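Local coordinates for protein GNA33 (Neisseria gonorrhoeae FA 1090, PDB 2G6G) that probably acts as a murein lytic transglycosylase, cleaving the MurNAc-GlcNAc linkage of peptidoglycan with formation of a 1,6-anhydro bond in MurNAc, at residues F138-I143 against V235-M240; D146-P151 against S205-Y210; V150-G155 against T196-R201; N161-R166 against A184-F189; A261-H266 against S311-R316. All coordinates share one frame; numbering follows the deposited sequence.

Contact 1: residues F138-I143 against V235-M240; sequences FPIYGI and VELFFM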
# COMPACT_ATOMS: atom_id res chain seq x y z
N PHE A 138 -18.85 8.75 -13.46
CA PHE A 138 -18.25 9.28 -12.22
C PHE A 138 -16.74 9.42 -12.34
O PHE A 138 -16.02 8.41 -12.41
CB PHE A 138 -18.62 8.41 -11.02
CG PHE A 138 -20.11 8.23 -10.84
CD1 PHE A 138 -20.75 7.09 -11.31
CD2 PHE A 138 -20.86 9.21 -10.20
CE1 PHE A 138 -22.12 6.92 -11.15
CE2 PHE A 138 -22.23 9.05 -10.04
CZ PHE A 138 -22.86 7.91 -10.51
N PRO A 139 -16.25 10.67 -12.34
CA PRO A 139 -14.84 10.97 -12.58
C PRO A 139 -13.87 10.49 -11.50
O PRO A 139 -14.17 10.52 -10.29
CB PRO A 139 -14.81 12.50 -12.69
CG PRO A 139 -16.02 12.96 -12.02
CD PRO A 139 -17.05 11.91 -12.15
N ILE A 140 -12.71 10.03 -11.95
CA ILE A 140 -11.62 9.73 -11.06
C ILE A 140 -10.62 10.87 -11.22
O ILE A 140 -10.12 11.10 -12.33
CB ILE A 140 -10.96 8.37 -11.41
CG1 ILE A 140 -12.05 7.29 -11.50
CG2 ILE A 140 -9.90 8.04 -10.37
CD1 ILE A 140 -11.54 5.87 -11.79
N TYR A 141 -10.33 11.57 -10.11
CA TYR A 141 -9.56 12.82 -10.18
C TYR A 141 -8.08 12.63 -9.88
O TYR A 141 -7.70 11.91 -8.96
CB TYR A 141 -10.11 13.86 -9.21
CG TYR A 141 -11.44 14.44 -9.57
CD1 TYR A 141 -12.57 14.18 -8.81
CD2 TYR A 141 -11.57 15.29 -10.67
CE1 TYR A 141 -13.81 14.75 -9.13
CE2 TYR A 141 -12.78 15.84 -11.01
CZ TYR A 141 -13.90 15.56 -10.24
OH TYR A 141 -15.09 16.14 -10.58
N GLY A 142 -7.24 13.30 -10.68
CA GLY A 142 -5.84 13.48 -10.36
C GLY A 142 -5.71 14.64 -9.37
O GLY A 142 -6.70 15.24 -8.94
N ILE A 143 -4.48 14.98 -9.03
CA ILE A 143 -4.25 16.07 -8.10
C ILE A 143 -4.78 17.39 -8.70
O ILE A 143 -4.43 17.75 -9.82
CB ILE A 143 -2.76 16.12 -7.66
CG1 ILE A 143 -2.50 14.95 -6.67
CG2 ILE A 143 -2.40 17.50 -7.03
CD1 ILE A 143 -1.07 14.76 -6.26
N VAL A 235 -20.35 3.78 -5.53
CA VAL A 235 -20.05 2.96 -4.35
C VAL A 235 -18.76 2.18 -4.56
O VAL A 235 -17.90 2.19 -3.68
CB VAL A 235 -21.23 2.02 -3.96
CG1 VAL A 235 -20.85 1.16 -2.76
CG2 VAL A 235 -22.47 2.82 -3.63
N GLU A 236 -18.59 1.54 -5.71
CA GLU A 236 -17.31 0.88 -5.96
C GLU A 236 -16.14 1.84 -6.15
O GLU A 236 -15.04 1.54 -5.71
CB GLU A 236 -17.38 -0.29 -6.98
CG GLU A 236 -17.55 -0.03 -8.48
CD GLU A 236 -17.82 -1.35 -9.25
OE1 GLU A 236 -18.09 -1.34 -10.48
OE2 GLU A 236 -17.78 -2.43 -8.62
N LEU A 237 -16.39 3.03 -6.72
CA LEU A 237 -15.40 4.10 -6.73
C LEU A 237 -15.02 4.49 -5.29
O LEU A 237 -13.84 4.63 -4.97
CB LEU A 237 -15.89 5.34 -7.48
CG LEU A 237 -14.91 6.14 -8.36
CD1 LEU A 237 -15.26 7.62 -8.33
CD2 LEU A 237 -13.45 5.94 -8.04
N PHE A 238 -16.03 4.63 -4.43
CA PHE A 238 -15.84 4.92 -3.00
C PHE A 238 -14.95 3.92 -2.29
O PHE A 238 -14.12 4.30 -1.45
CB PHE A 238 -17.19 5.00 -2.28
CG PHE A 238 -17.09 5.36 -0.83
CD1 PHE A 238 -17.23 6.69 -0.42
CD2 PHE A 238 -16.90 4.38 0.14
CE1 PHE A 238 -17.16 7.03 0.93
CE2 PHE A 238 -16.83 4.71 1.49
CZ PHE A 238 -16.97 6.03 1.89
N PHE A 239 -15.14 2.63 -2.60
CA PHE A 239 -14.35 1.58 -1.99
C PHE A 239 -12.92 1.48 -2.54
O PHE A 239 -12.02 1.09 -1.80
CB PHE A 239 -15.11 0.25 -2.05
CG PHE A 239 -16.11 0.09 -0.95
CD1 PHE A 239 -17.40 0.59 -1.09
CD2 PHE A 239 -15.77 -0.53 0.23
CE1 PHE A 239 -18.34 0.47 -0.07
CE2 PHE A 239 -16.71 -0.66 1.26
CZ PHE A 239 -17.99 -0.15 1.10
N MSE A 240 -12.73 1.83 -3.82
CA MSE A 240 -11.38 1.98 -4.41
C MSE A 240 -10.54 3.02 -3.65
O MSE A 240 -9.34 2.82 -3.45
CB MSE A 240 -11.46 2.30 -5.91
CG MSE A 240 -10.20 2.99 -6.49
SE MSE A 240 -10.24 3.12 -8.45
CE MSE A 240 -8.92 4.52 -8.68
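Leu237 leads helix 234-243 onto strand 138-141, an alpha-on-beta packing inside the MltA-specific insert domain in which the helix and strand segments run nearly parallel, 15° apart, with axes 10.1 Å from each other. The two methyls of Leu237 divide the work. CD1 rests against the strand backbone, 3.7 Å from Pro139 O, and also nears CB of Phe138, whose ring turns off elsewhere. CD2 lies 4.0 Å from Ile140 CG1. Strand 227-231 holds Phe138 and Ile140 by backbone hydrogen bonds and touches Leu237 through Ala231, so it meets both partners. Almost one turn further along comes Met240, present as selenomethionine. A chi1 of 158° swings its CG away from the backbone N, and the extended chain crosses the side chain of Ile140 at about a right angle. No hydrogen bond spans the interface. Ile140 serves both helix residues with separate branches: CG1 goes to Leu237, while CG2 meets the terminal methyl, 4.0 Å from Met240 CE.

Contact 2: residues D146-P151 against S205-Y210; sequences DFISVP and SRFLPY. With SO4 (sulfate ion), chain B.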
# COMPACT_ATOMS: atom_id res chain seq x y z
N ASP A 146 -5.26 23.46 -7.88
CA ASP A 146 -5.13 24.43 -6.77
C ASP A 146 -4.79 23.75 -5.44
O ASP A 146 -4.80 24.38 -4.40
CB ASP A 146 -6.42 25.26 -6.63
CG ASP A 146 -7.62 24.42 -6.14
OD1 ASP A 146 -7.62 23.18 -6.31
OD2 ASP A 146 -8.57 24.99 -5.58
N PHE A 147 -4.48 22.46 -5.49
CA PHE A 147 -4.23 21.64 -4.31
C PHE A 147 -2.81 21.91 -3.82
O PHE A 147 -1.86 21.67 -4.54
CB PHE A 147 -4.41 20.15 -4.71
CG PHE A 147 -4.13 19.16 -3.61
CD1 PHE A 147 -5.14 18.76 -2.74
CD2 PHE A 147 -2.86 18.59 -3.48
CE1 PHE A 147 -4.90 17.80 -1.72
CE2 PHE A 147 -2.59 17.66 -2.48
CZ PHE A 147 -3.62 17.24 -1.60
N ILE A 148 -2.66 22.40 -2.60
CA ILE A 148 -1.34 22.71 -2.09
C ILE A 148 -1.02 21.86 -0.87
O ILE A 148 -1.78 21.85 0.10
CB ILE A 148 -1.20 24.22 -1.70
CG1 ILE A 148 -1.70 25.16 -2.81
CG2 ILE A 148 0.23 24.53 -1.27
CD1 ILE A 148 -0.91 25.18 -4.10
N SER A 149 0.10 21.15 -0.93
CA SER A 149 0.60 20.40 0.21
C SER A 149 1.70 21.19 0.91
O SER A 149 2.62 21.72 0.28
CB SER A 149 1.11 19.02 -0.22
OG SER A 149 1.60 18.29 0.92
N VAL A 150 1.58 21.28 2.24
CA VAL A 150 2.53 22.04 3.04
C VAL A 150 3.05 21.12 4.15
O VAL A 150 2.25 20.64 4.96
CB VAL A 150 1.83 23.28 3.61
CG1 VAL A 150 2.75 24.04 4.56
CG2 VAL A 150 1.32 24.16 2.47
N PRO A 151 4.38 20.84 4.18
CA PRO A 151 4.94 20.01 5.29
C PRO A 151 4.68 20.63 6.67
O PRO A 151 4.84 21.84 6.86
CB PRO A 151 6.45 19.98 4.99
CG PRO A 151 6.54 20.24 3.49
CD PRO A 151 5.43 21.24 3.22
N SER A 205 -6.75 36.22 1.11
CA SER A 205 -5.64 36.38 2.04
C SER A 205 -5.34 35.12 2.84
O SER A 205 -4.43 35.11 3.65
CB SER A 205 -5.94 37.52 3.01
OG SER A 205 -6.96 37.16 3.93
N ARG A 206 -6.08 34.05 2.60
CA ARG A 206 -6.04 32.87 3.48
C ARG A 206 -5.56 31.60 2.77
O ARG A 206 -5.63 31.49 1.55
CB ARG A 206 -7.41 32.62 4.08
CG ARG A 206 -7.98 33.81 4.80
CD ARG A 206 -9.48 33.67 5.04
NE ARG A 206 -9.76 33.88 6.45
CZ ARG A 206 -10.40 34.93 6.97
NH1 ARG A 206 -10.92 35.91 6.23
NH2 ARG A 206 -10.53 34.96 8.28
N PHE A 207 -5.10 30.64 3.56
CA PHE A 207 -4.83 29.30 3.07
C PHE A 207 -5.84 28.42 3.77
O PHE A 207 -5.85 28.32 5.00
CB PHE A 207 -3.39 28.91 3.38
CG PHE A 207 -2.99 27.53 2.86
CD1 PHE A 207 -2.79 26.48 3.75
CD2 PHE A 207 -2.78 27.31 1.50
CE1 PHE A 207 -2.41 25.24 3.29
CE2 PHE A 207 -2.38 26.09 1.04
CZ PHE A 207 -2.21 25.06 1.93
N LEU A 208 -6.73 27.82 2.99
CA LEU A 208 -7.86 27.09 3.53
C LEU A 208 -7.71 25.58 3.39
O LEU A 208 -7.08 25.12 2.46
CB LEU A 208 -9.14 27.53 2.81
CG LEU A 208 -9.51 29.01 2.90
CD1 LEU A 208 -10.73 29.22 2.04
CD2 LEU A 208 -9.79 29.45 4.35
N PRO A 209 -8.34 24.81 4.31
CA PRO A 209 -8.36 23.35 4.17
C PRO A 209 -8.95 22.94 2.84
O PRO A 209 -9.92 23.56 2.36
CB PRO A 209 -9.29 22.90 5.31
CG PRO A 209 -9.25 24.00 6.31
CD PRO A 209 -9.07 25.27 5.50
N TYR A 210 -8.40 21.88 2.24
CA TYR A 210 -8.92 21.41 0.96
C TYR A 210 -10.34 20.85 1.04
O TYR A 210 -10.81 20.45 2.11
CB TYR A 210 -7.95 20.45 0.23
CG TYR A 210 -8.14 20.61 -1.24
CD1 TYR A 210 -8.89 19.68 -2.00
CD2 TYR A 210 -7.62 21.72 -1.89
CE1 TYR A 210 -9.09 19.87 -3.37
CE2 TYR A 210 -7.80 21.91 -3.24
CZ TYR A 210 -8.54 21.01 -3.97
OH TYR A 210 -8.69 21.27 -5.31
S SO4 B . -10.18 38.01 2.49
O1 SO4 B . -10.97 36.97 3.15
O2 SO4 B . -9.21 38.43 3.46
O3 SO4 B . -10.98 39.11 1.98
O4 SO4 B . -9.51 37.41 1.35
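Asp146 and Tyr210 supply the polar link: Tyr210 OH donates to Asp146 OD1 at 2.4 Å, a separation so short that its exact value is doubtful. The carboxylate comes to the rim of the phenol with the two planes 75° apart, and its other oxygen, OD2, forms a salt bridge with Lys224. The aromatic component is a T-shaped stack. Phe147 CD1 sits 3.8 Å above the plane of the Tyr210 ring, over its centre, and the ring centroids are 5.2 Å apart. Strands 148-151 and 206-209 are the outer members of a three-stranded antiparallel sheet, with strand 197-203 between them; the touching parts run 107° apart and meet through side chains, not backbone bonds. In the apolar group, Phe207 has CG anti to its backbone N (chi1 -178°), which carries the ring to strand 148-151. Ile148 CB lies at its edge, 3.5 Å from Phe207 CE2, and Val150 CG2 is 3.7 Å from Phe207 CZ. A sulfate at the far end, probably from the crystallisation liquor, accepts hydrogen bonds from Ser205 N, Ser205 OG and Arg206 NH1.

Contact 3: residues V150-G155 against T196-R201; sequences VPLPAG and TAIKGR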
# COMPACT_ATOMS: atom_id res chain seq x y z
N VAL A 150 1.58 21.28 2.24
CA VAL A 150 2.53 22.04 3.04
C VAL A 150 3.05 21.12 4.15
O VAL A 150 2.25 20.64 4.96
CB VAL A 150 1.83 23.28 3.61
CG1 VAL A 150 2.75 24.04 4.56
CG2 VAL A 150 1.32 24.16 2.47
N PRO A 151 4.38 20.84 4.18
CA PRO A 151 4.94 20.01 5.29
C PRO A 151 4.68 20.63 6.67
O PRO A 151 4.84 21.84 6.86
CB PRO A 151 6.45 19.98 4.99
CG PRO A 151 6.54 20.24 3.49
CD PRO A 151 5.43 21.24 3.22
N LEU A 152 4.25 19.79 7.62
CA LEU A 152 3.93 20.26 8.96
C LEU A 152 5.00 19.73 9.89
O LEU A 152 5.06 18.52 10.12
CB LEU A 152 2.57 19.74 9.41
CG LEU A 152 1.53 20.53 10.22
CD1 LEU A 152 1.11 19.70 11.39
CD2 LEU A 152 1.98 21.89 10.68
N PRO A 153 5.87 20.61 10.42
CA PRO A 153 6.87 20.16 11.38
C PRO A 153 6.20 19.52 12.59
O PRO A 153 5.08 19.91 12.96
CB PRO A 153 7.57 21.46 11.81
CG PRO A 153 6.65 22.56 11.39
CD PRO A 153 5.97 22.06 10.16
N ALA A 154 6.88 18.54 13.18
CA ALA A 154 6.43 17.90 14.41
C ALA A 154 6.04 18.92 15.48
O ALA A 154 5.13 18.67 16.27
CB ALA A 154 7.50 16.95 14.94
N GLY A 155 6.71 20.07 15.48
CA GLY A 155 6.43 21.15 16.43
C GLY A 155 4.99 21.65 16.47
O GLY A 155 4.52 22.11 17.51
N THR A 196 1.86 14.87 8.95
CA THR A 196 3.13 15.35 8.46
C THR A 196 3.00 16.44 7.37
O THR A 196 3.99 17.02 6.95
CB THR A 196 3.99 14.19 7.92
OG1 THR A 196 3.38 13.65 6.74
CG2 THR A 196 4.17 13.09 8.98
N ALA A 197 1.77 16.70 6.93
CA ALA A 197 1.52 17.70 5.90
C ALA A 197 0.07 18.10 5.98
O ALA A 197 -0.78 17.31 6.35
CB ALA A 197 1.88 17.17 4.48
N ILE A 198 -0.20 19.36 5.65
CA ILE A 198 -1.56 19.86 5.56
C ILE A 198 -1.78 20.13 4.08
O ILE A 198 -0.82 20.33 3.34
CB ILE A 198 -1.77 21.15 6.41
CG1 ILE A 198 -0.77 22.23 5.98
CG2 ILE A 198 -1.57 20.81 7.87
CD1 ILE A 198 -0.99 23.58 6.57
N LYS A 199 -3.03 20.08 3.66
CA LYS A 199 -3.41 20.17 2.28
C LYS A 199 -4.45 21.25 2.26
O LYS A 199 -5.41 21.19 3.03
CB LYS A 199 -4.06 18.86 1.81
CG LYS A 199 -3.27 17.58 2.08
CD LYS A 199 -1.85 17.58 1.49
CE LYS A 199 -1.19 16.25 1.88
NZ LYS A 199 0.13 16.02 1.25
N GLY A 200 -4.30 22.21 1.37
CA GLY A 200 -5.23 23.33 1.32
C GLY A 200 -5.15 24.05 -0.00
O GLY A 200 -4.54 23.55 -0.96
N ARG A 201 -5.75 25.22 -0.07
CA ARG A 201 -5.78 26.02 -1.29
C ARG A 201 -5.73 27.48 -0.88
O ARG A 201 -6.22 27.82 0.20
CB ARG A 201 -7.07 25.76 -2.08
CG ARG A 201 -8.30 25.73 -1.22
CD ARG A 201 -9.58 25.43 -2.00
NE ARG A 201 -10.11 26.63 -2.63
CZ ARG A 201 -11.09 27.38 -2.14
NH1 ARG A 201 -11.71 27.08 -1.00
NH2 ARG A 201 -11.46 28.45 -2.83
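Ile198 faces Val150 in an antiparallel hydrogen-bonded pair, and its side chain can be followed outward from the strand. CB packs on the ring of Phe189. From there the chain forks: with chi1 57°, CG1 lies between the backbone N and the carbonyl carbon, 3.6 Å from Val150 O and 3.7 Å from Val150 CB. The other branch, CG2, turns to Leu152 and lies 3.9 Å from Leu152 CG, the two side chains crossing at about a right angle. At the tip, CD1 is 4.1 Å from Val150 CB and also meets Leu186. The backbones hold this register with Val150 N bonded to Ile198 O at 2.8 Å and Ile198 N returning to Val150 O at 2.8 Å. Beyond the non-hydrogen-bonded pair Pro151-Ala197, Leu152 N reaches Thr196 O at 2.9 Å almost straight, although it approaches from above the carbonyl plane, 56° out of it. Strand 197-203 is the middle strand of its sheet, between 148-151 and 206-209, while Ile175 of strand 172-175 covers Val150 and Leu152.

Contact 4: residues N161-R166 against A184-F189; sequences NLVRIR and ADLSRF. With SO4 (sulfate ion), chain D.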
# COMPACT_ATOMS: atom_id res chain seq x y z
N ASN A 161 -1.75 26.76 16.15
CA ASN A 161 -1.08 27.98 15.72
C ASN A 161 -1.71 28.65 14.51
O ASN A 161 -2.19 27.97 13.60
CB ASN A 161 0.40 27.72 15.44
CG ASN A 161 1.22 27.56 16.71
OD1 ASN A 161 0.67 27.54 17.82
ND2 ASN A 161 2.53 27.49 16.56
N LEU A 162 -1.68 29.98 14.51
CA LEU A 162 -1.93 30.75 13.30
C LEU A 162 -0.57 31.04 12.68
O LEU A 162 0.27 31.72 13.28
CB LEU A 162 -2.65 32.07 13.60
CG LEU A 162 -3.98 32.10 14.34
CD1 LEU A 162 -4.51 33.49 14.43
CD2 LEU A 162 -4.97 31.28 13.64
N VAL A 163 -0.37 30.49 11.48
CA VAL A 163 0.87 30.61 10.75
C VAL A 163 0.63 31.27 9.39
O VAL A 163 -0.52 31.45 8.97
CB VAL A 163 1.60 29.24 10.54
CG1 VAL A 163 1.91 28.57 11.88
CG2 VAL A 163 0.79 28.30 9.63
N ARG A 164 1.70 31.65 8.72
CA ARG A 164 1.59 32.10 7.35
C ARG A 164 2.19 31.09 6.40
O ARG A 164 3.18 30.41 6.73
CB ARG A 164 2.28 33.45 7.17
CG ARG A 164 1.79 34.53 8.13
CD ARG A 164 2.55 35.82 7.87
NE ARG A 164 2.35 36.33 6.51
CZ ARG A 164 1.21 36.85 6.06
NH1 ARG A 164 0.14 36.94 6.87
NH2 ARG A 164 1.11 37.29 4.81
N ILE A 165 1.62 31.03 5.20
CA ILE A 165 2.04 30.09 4.16
C ILE A 165 2.53 30.83 2.94
O ILE A 165 1.95 31.83 2.56
CB ILE A 165 0.84 29.15 3.73
CG1 ILE A 165 0.13 28.56 4.96
CG2 ILE A 165 1.29 28.06 2.72
CD1 ILE A 165 0.87 27.40 5.66
N ARG A 166 3.60 30.30 2.34
CA ARG A 166 4.13 30.74 1.09
C ARG A 166 4.07 29.58 0.10
O ARG A 166 4.61 28.53 0.41
CB ARG A 166 5.64 31.00 1.26
CG ARG A 166 6.08 32.34 0.94
CD ARG A 166 7.55 32.41 0.68
NE ARG A 166 8.49 31.88 1.68
CZ ARG A 166 9.42 30.95 1.38
NH1 ARG A 166 9.48 30.42 0.15
NH2 ARG A 166 10.27 30.55 2.32
N ALA A 184 -2.94 30.87 7.66
CA ALA A 184 -3.54 29.56 7.89
C ALA A 184 -3.82 29.43 9.38
O ALA A 184 -2.92 29.59 10.21
CB ALA A 184 -2.62 28.44 7.41
N ASP A 185 -5.09 29.20 9.70
CA ASP A 185 -5.51 28.94 11.07
C ASP A 185 -5.52 27.44 11.22
O ASP A 185 -6.47 26.78 10.81
CB ASP A 185 -6.91 29.53 11.33
CG ASP A 185 -7.37 29.32 12.76
OD1 ASP A 185 -8.42 29.89 13.15
OD2 ASP A 185 -6.69 28.58 13.50
N LEU A 186 -4.45 26.89 11.79
CA LEU A 186 -4.27 25.45 11.88
C LEU A 186 -5.38 24.72 12.64
O LEU A 186 -5.66 23.56 12.34
CB LEU A 186 -2.88 25.11 12.44
CG LEU A 186 -1.64 25.57 11.66
CD1 LEU A 186 -0.39 24.95 12.22
CD2 LEU A 186 -1.75 25.29 10.14
N SER A 187 -6.03 25.40 13.57
CA SER A 187 -7.17 24.81 14.27
C SER A 187 -8.29 24.37 13.32
O SER A 187 -9.09 23.49 13.65
CB SER A 187 -7.71 25.72 15.40
OG SER A 187 -8.45 26.82 14.89
N ARG A 188 -8.32 24.97 12.13
CA ARG A 188 -9.34 24.66 11.14
C ARG A 188 -8.91 23.48 10.26
O ARG A 188 -9.69 22.96 9.46
CB ARG A 188 -9.64 25.89 10.29
CG ARG A 188 -10.04 27.13 11.11
CD ARG A 188 -11.49 27.14 11.59
NE ARG A 188 -11.76 28.41 12.28
CZ ARG A 188 -12.20 28.54 13.54
NH1 ARG A 188 -12.48 27.49 14.29
NH2 ARG A 188 -12.38 29.76 14.04
N PHE A 189 -7.68 23.03 10.44
CA PHE A 189 -7.15 21.93 9.66
C PHE A 189 -7.30 20.61 10.39
O PHE A 189 -7.23 20.58 11.62
CB PHE A 189 -5.69 22.20 9.31
CG PHE A 189 -5.52 23.08 8.12
CD1 PHE A 189 -5.62 24.48 8.24
CD2 PHE A 189 -5.29 22.52 6.87
CE1 PHE A 189 -5.45 25.30 7.14
CE2 PHE A 189 -5.12 23.34 5.75
CZ PHE A 189 -5.21 24.73 5.88
S SO4 D . -14.88 29.54 16.50
O1 SO4 D . -14.08 28.41 16.99
O2 SO4 D . -15.61 30.15 17.61
O3 SO4 D . -15.85 29.06 15.52
O4 SO4 D . -14.01 30.53 15.89
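Val163 and Ala184 form the hydrogen-bonded pair of an antiparallel strand contact at the edge of a three-stranded sheet, where strand 162-169 lies between 172-175 and 182-185. Val163 N reaches Ala184 O at 3.0 Å, and Ala184 N returns to Val163 O at 2.8 Å. The next pair, Leu162 with Asp185, is non-hydrogen-bonded. Strand 182-185 then curls into a 3-10 turn, yet Leu186 N still bonds to Asn161 O at 3.1 Å, prolonging the contact past the strand end. On the side of Val163 and Ala184 the filling is apolar: Ile165 CG1 is 3.7 Å from Ala184 CB, and Val163 CG2 lies 4.0 Å from Leu186 CD2. Phe207, from the neighbouring sheet, covers Ile165 and Ala184. On the Leu162 side, Asp185 OD2 accepts from Ser187 N, an Asx turn, and also from Ser187 OG, both from the same face of the carboxylate. Leu162 CD2 lies tightly against that group, about equally near Asp185 CG and OD2 at 3.2 Å, a spacing whose precise value is doubtful.

Contact 5: residues A261-H266 against S311-R316; sequences ADKNEH and SYIFFR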
# COMPACT_ATOMS: atom_id res chain seq x y z
N ALA A 261 -1.96 9.12 -5.43
CA ALA A 261 -1.12 10.31 -5.58
C ALA A 261 -1.07 11.11 -4.28
O ALA A 261 0.00 11.37 -3.76
CB ALA A 261 -1.60 11.19 -6.72
N ASP A 262 -2.24 11.51 -3.78
CA ASP A 262 -2.32 12.22 -2.51
C ASP A 262 -3.73 12.13 -1.96
O ASP A 262 -4.58 11.46 -2.55
CB ASP A 262 -1.87 13.70 -2.66
CG ASP A 262 -1.18 14.25 -1.38
OD1 ASP A 262 -0.38 15.20 -1.49
OD2 ASP A 262 -1.43 13.74 -0.27
N LYS A 263 -3.97 12.81 -0.84
CA LYS A 263 -5.30 12.87 -0.22
C LYS A 263 -5.54 14.23 0.40
O LYS A 263 -4.60 14.93 0.69
CB LYS A 263 -5.45 11.78 0.85
CG LYS A 263 -4.44 11.85 2.02
CD LYS A 263 -4.70 10.69 2.98
CE LYS A 263 -3.48 10.33 3.81
NZ LYS A 263 -3.73 9.02 4.55
N ASN A 264 -6.80 14.58 0.62
CA ASN A 264 -7.18 15.85 1.24
C ASN A 264 -6.91 15.95 2.77
O ASN A 264 -6.98 17.04 3.35
CB ASN A 264 -8.64 16.23 0.86
CG ASN A 264 -9.70 15.34 1.54
OD1 ASN A 264 -9.38 14.43 2.31
ND2 ASN A 264 -10.98 15.62 1.27
N GLU A 265 -6.57 14.82 3.39
CA GLU A 265 -6.20 14.72 4.81
C GLU A 265 -7.35 14.84 5.83
O GLU A 265 -7.13 14.74 7.05
CB GLU A 265 -5.04 15.68 5.15
CG GLU A 265 -3.67 15.20 4.65
CD GLU A 265 -3.01 14.20 5.58
OE1 GLU A 265 -3.74 13.43 6.25
OE2 GLU A 265 -1.76 14.18 5.65
N HIS A 266 -8.58 15.02 5.33
CA HIS A 266 -9.76 15.03 6.20
C HIS A 266 -9.96 13.62 6.76
O HIS A 266 -9.65 12.65 6.09
CB HIS A 266 -11.00 15.50 5.44
CG HIS A 266 -11.02 16.98 5.17
ND1 HIS A 266 -11.44 17.91 6.11
CD2 HIS A 266 -10.66 17.69 4.07
CE1 HIS A 266 -11.34 19.12 5.60
NE2 HIS A 266 -10.88 19.02 4.36
N SER A 311 -12.75 12.37 3.99
CA SER A 311 -11.53 11.92 3.33
C SER A 311 -11.76 11.66 1.84
O SER A 311 -12.80 11.14 1.44
CB SER A 311 -11.05 10.63 4.00
OG SER A 311 -9.99 10.03 3.28
N TYR A 312 -10.77 12.00 1.02
CA TYR A 312 -10.89 11.86 -0.42
C TYR A 312 -9.52 11.63 -0.96
O TYR A 312 -8.59 12.34 -0.59
CB TYR A 312 -11.44 13.12 -1.06
CG TYR A 312 -12.03 12.87 -2.42
CD1 TYR A 312 -13.32 12.37 -2.54
CD2 TYR A 312 -11.30 13.13 -3.59
CE1 TYR A 312 -13.89 12.13 -3.77
CE2 TYR A 312 -11.87 12.89 -4.85
CZ TYR A 312 -13.17 12.38 -4.92
OH TYR A 312 -13.77 12.14 -6.13
N ILE A 313 -9.40 10.65 -1.84
CA ILE A 313 -8.13 10.25 -2.43
C ILE A 313 -8.01 10.80 -3.85
O ILE A 313 -8.95 10.73 -4.65
CB ILE A 313 -7.97 8.71 -2.42
CG1 ILE A 313 -8.22 8.14 -1.02
CG2 ILE A 313 -6.58 8.28 -2.89
CD1 ILE A 313 -7.27 8.63 0.04
N PHE A 314 -6.83 11.35 -4.13
CA PHE A 314 -6.45 11.70 -5.48
C PHE A 314 -5.45 10.69 -6.03
O PHE A 314 -4.63 10.13 -5.28
CB PHE A 314 -5.89 13.13 -5.53
CG PHE A 314 -6.85 14.14 -5.01
CD1 PHE A 314 -6.67 14.71 -3.76
CD2 PHE A 314 -7.97 14.48 -5.75
CE1 PHE A 314 -7.60 15.62 -3.27
CE2 PHE A 314 -8.89 15.40 -5.26
CZ PHE A 314 -8.71 15.97 -4.02
N PHE A 315 -5.52 10.46 -7.33
CA PHE A 315 -4.79 9.38 -7.95
C PHE A 315 -3.88 9.85 -9.08
O PHE A 315 -3.91 11.00 -9.45
CB PHE A 315 -5.79 8.39 -8.53
CG PHE A 315 -6.65 7.74 -7.51
CD1 PHE A 315 -7.91 8.27 -7.19
CD2 PHE A 315 -6.22 6.59 -6.88
CE1 PHE A 315 -8.70 7.66 -6.25
CE2 PHE A 315 -7.01 5.98 -5.91
CZ PHE A 315 -8.24 6.51 -5.60
N ARG A 316 -3.09 8.94 -9.61
CA ARG A 316 -2.27 9.20 -10.80
C ARG A 316 -2.32 7.99 -11.74
O ARG A 316 -2.60 6.87 -11.30
CB ARG A 316 -0.83 9.50 -10.39
CG ARG A 316 -0.10 8.29 -9.81
CD ARG A 316 1.00 8.66 -8.83
NE ARG A 316 2.15 7.76 -8.93
CZ ARG A 316 2.31 6.63 -8.23
NH1 ARG A 316 1.40 6.21 -7.35
NH2 ARG A 316 3.41 5.90 -8.43
O HOH W 1 -7.65 11.91 3.99
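The amide of Asn264 crosses the side chain of Tyr312 at about a right angle, its plane 54° from that of the ring, with ND2 3.4 Å from Tyr312 CB. The ring of Phe314 is approached obliquely by the backbone of Asp262, Lys263 and Asn264, and meets Phe147 edge-to-face. Ile313 CG2 lies over one face of the Phe315 ring, toward its rim, while the His266 ring has Asn264 CG at its edge. Around these groups two antiparallel strands, 255-263 and 313-317, pair with a classic beta bulge: Phe314 O accepts from both Ala261 N at 2.9 Å and Asp262 N at 3.1 Å, from the same face of the carbonyl. Phe314 N returns to Asp262 O at 2.8 Å. Past the strand end, Asn264 N bonds to Tyr312 O at 3.1 Å, and the chain turns. With chi1 71°, Asn264 brings OD1 back over its own backbone to accept from His266 N at 3.2 Å, an Asx turn, and more weakly from Tyr312 N. A water joins His266 O, 3.0 Å away, to Ser311 OG. ND2 of Asn264 donates to His211 O and Pro310 O, so the buried amide is engaged at both ends and its flip is fixed. The salt bridge from Lys199 NZ to Asp262 OD1 would favour the ionised carboxylate.

All five contacts fall within the MltA-specific insert range and divide into two groups. Contacts 2, 3 and 4 have centres about 9 Å apart and build a compact unit from two small antiparallel sheets, with contacts 2 and 3 sharing strand 148-151. Contacts 1 and 5, centres about 10 Å apart, belong to the neighbouring strand-and-helix part, joined by Tyr141 and Phe315. Along the chain, contact 4 is nested within contacts 2 and 3, and all three lie inside the loop closed by contact 1; contact 5 comes afterwards. The small unit is thus an excursion from that framework, secured to contact 5 by Lys199-Asp262 and Tyr210-His266, whereas the centres of contacts 1 and 4 lie about 29 Å apart.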